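Local structure of ICChI, a glycosylated chitinase (Ipomoea carnea, 6IDN) at residues A97-L100 and W101-L105. The protein has chitinase and lysozyme activity, probably cleaving chitin as a TIM-barrel enzyme of glycosyl hydrolase family 18. Sequence-based numbering, arbitrary orientation.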
loop_
_atom_site.group_PDB
_atom_site.type_symbol
_atom_site.label_atom_id
_atom_site.label_comp_id
_atom_site.label_asym_id
_atom_site.label_seq_id
_atom_site.Cartn_x
_atom_site.Cartn_y
_atom_site.Cartn_z
ATOM N N ALA A 97 9.740 4.657 13.233
ATOM C CA ALA A 97 8.340 4.594 13.640
ATOM C C ALA A 97 7.916 5.902 14.276
ATOM O O ALA A 97 6.830 6.428 13.998
ATOM C CB ALA A 97 8.125 3.442 14.632
ATOM N N GLN A 98 8.772 6.452 15.134
ATOM C CA GLN A 98 8.445 7.717 15.792
ATOM C C GLN A 98 8.338 8.835 14.771
ATOM O O GLN A 98 7.434 9.673 14.845
ATOM C CB GLN A 98 9.515 8.032 16.835
ATOM C CG GLN A 98 9.130 9.134 17.751
ATOM C CD GLN A 98 8.028 8.720 18.684
ATOM O OE1 GLN A 98 8.184 7.804 19.490
ATOM N NE2 GLN A 98 6.876 9.366 18.550
ATOM N N TYR A 99 9.267 8.869 13.805
ATOM C CA TYR A 99 9.200 9.855 12.742
ATOM C C TYR A 99 7.876 9.764 12.007
ATOM O O TYR A 99 7.247 10.785 11.713
ATOM C CB TYR A 99 10.364 9.665 11.742
ATOM C CG TYR A 99 10.101 10.345 10.400
ATOM C CD1 TYR A 99 10.402 11.683 10.205
ATOM C CD2 TYR A 99 9.529 9.647 9.338
ATOM C CE1 TYR A 99 10.145 12.310 8.991
ATOM C CE2 TYR A 99 9.262 10.269 8.123
ATOM C CZ TYR A 99 9.577 11.602 7.960
ATOM O OH TYR A 99 9.323 12.224 6.747
ATOM N N LEU A 100 7.460 8.541 11.662
ATOM C CA LEU A 100 6.213 8.377 10.927
ATOM C C LEU A 100 5.033 8.834 11.769
ATOM O O LEU A 100 4.127 9.515 11.268
ATOM C CB LEU A 100 6.039 6.920 10.498
ATOM C CG LEU A 100 7.098 6.449 9.509
ATOM C CD1 LEU A 100 6.996 4.946 9.356
ATOM C CD2 LEU A 100 6.899 7.109 8.165
ATOM N N TRP A 101 5.020 8.464 13.050
ATOM C CA TRP A 101 3.932 8.891 13.924
ATOM C C TRP A 101 3.891 10.413 14.017
ATOM O O TRP A 101 2.823 11.034 13.890
ATOM C CB TRP A 101 4.090 8.262 15.321
ATOM C CG TRP A 101 3.120 8.840 16.302
ATOM C CD1 TRP A 101 3.386 9.780 17.250
ATOM C CD2 TRP A 101 1.725 8.542 16.408
ATOM N NE1 TRP A 101 2.235 10.091 17.942
ATOM C CE2 TRP A 101 1.205 9.341 17.442
ATOM C CE3 TRP A 101 0.867 7.666 15.735
ATOM C CZ2 TRP A 101 -0.134 9.300 17.813
ATOM C CZ3 TRP A 101 -0.471 7.638 16.099
ATOM C CH2 TRP A 101 -0.954 8.440 17.133
ATOM N N ASN A 102 5.051 11.033 14.225
ATOM C CA ASN A 102 5.097 12.472 14.464
ATOM C C ASN A 102 4.785 13.267 13.208
ATOM O O ASN A 102 4.249 14.381 13.301
ATOM C CB ASN A 102 6.479 12.866 14.985
ATOM C CG ASN A 102 6.717 12.425 16.409
ATOM O OD1 ASN A 102 5.785 12.095 17.140
ATOM N ND2 ASN A 102 7.975 12.438 16.819
ATOM N N ASN A 103 5.147 12.745 12.036
ATOM C CA ASN A 103 5.080 13.552 10.826
ATOM C C ASN A 103 3.880 13.235 9.947
ATOM O O ASN A 103 3.424 14.121 9.208
ATOM C CB ASN A 103 6.375 13.398 10.024
ATOM C CG ASN A 103 7.508 14.216 10.609
ATOM O OD1 ASN A 103 7.636 15.404 10.313
ATOM N ND2 ASN A 103 8.320 13.596 11.468
ATOM N N PHE A 104 3.338 12.020 10.035
ATOM C CA PHE A 104 2.256 11.590 9.155
ATOM C C PHE A 104 1.030 11.082 9.911
ATOM O O PHE A 104 -0.084 11.172 9.387
ATOM C CB PHE A 104 2.768 10.505 8.190
ATOM C CG PHE A 104 3.764 11.017 7.188
ATOM C CD1 PHE A 104 3.336 11.666 6.039
ATOM C CD2 PHE A 104 5.123 10.873 7.399
ATOM C CE1 PHE A 104 4.248 12.156 5.116
ATOM C CE2 PHE A 104 6.043 11.368 6.482
ATOM C CZ PHE A 104 5.602 12.010 5.337
ATOM N N LEU A 105 1.200 10.562 11.121
ATOM C CA LEU A 105 0.106 9.946 11.858
ATOM C C LEU A 105 -0.391 10.941 12.922
ATOM O O LEU A 105 -0.529 12.117 12.580
ATOM C CB LEU A 105 0.535 8.573 12.368
ATOM C CG LEU A 105 1.042 7.631 11.282
ATOM C CD1 LEU A 105 1.476 6.335 11.977
ATOM C CD2 LEU A 105 -0.037 7.363 10.227
#
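Tyr99 swings its ring down the helix over Asn103 because CG stands anti to the backbone N (chi1 161°), while Asn103 turns its own CG anti to the carbonyl carbon (chi1 -78°) and brings its amide back to meet it. In the last turn of the helix the side chain thus adds a second bond to the backbone one. The Tyr99 O atom accepts both from one residue, from Asn103 N at 2.9 Å and from Asn103 ND2 at 3.0 Å, with Tyr99 O in the plane of the Asn103 amide. That grip holds ND2 3.1 Å from Tyr99 CD1, with ring and amide planes 31° apart; the other end of the amide, OD1, bonds to Ser109. Phe104, the first residue to leave helical geometry, approaches the Tyr99 hydroxyl end, CE2 lying 3.4 Å from OH. With an alanine here in place of Tyr99, the Asn103 amide would probably lose the ring beside it and a gap would open next to Phe104 CE2. On the adjacent flank of the helix, Gln98 NE2 donates to Asn102 OD1 at 3.3 Å from above the carbonyl plane of the Asn102 side chain. Leu100 packs inward on strands 27-36 and 73-80 of the barrel, whereas Ala97, Gln98 and Trp101 meet the neighbouring helix 134-148.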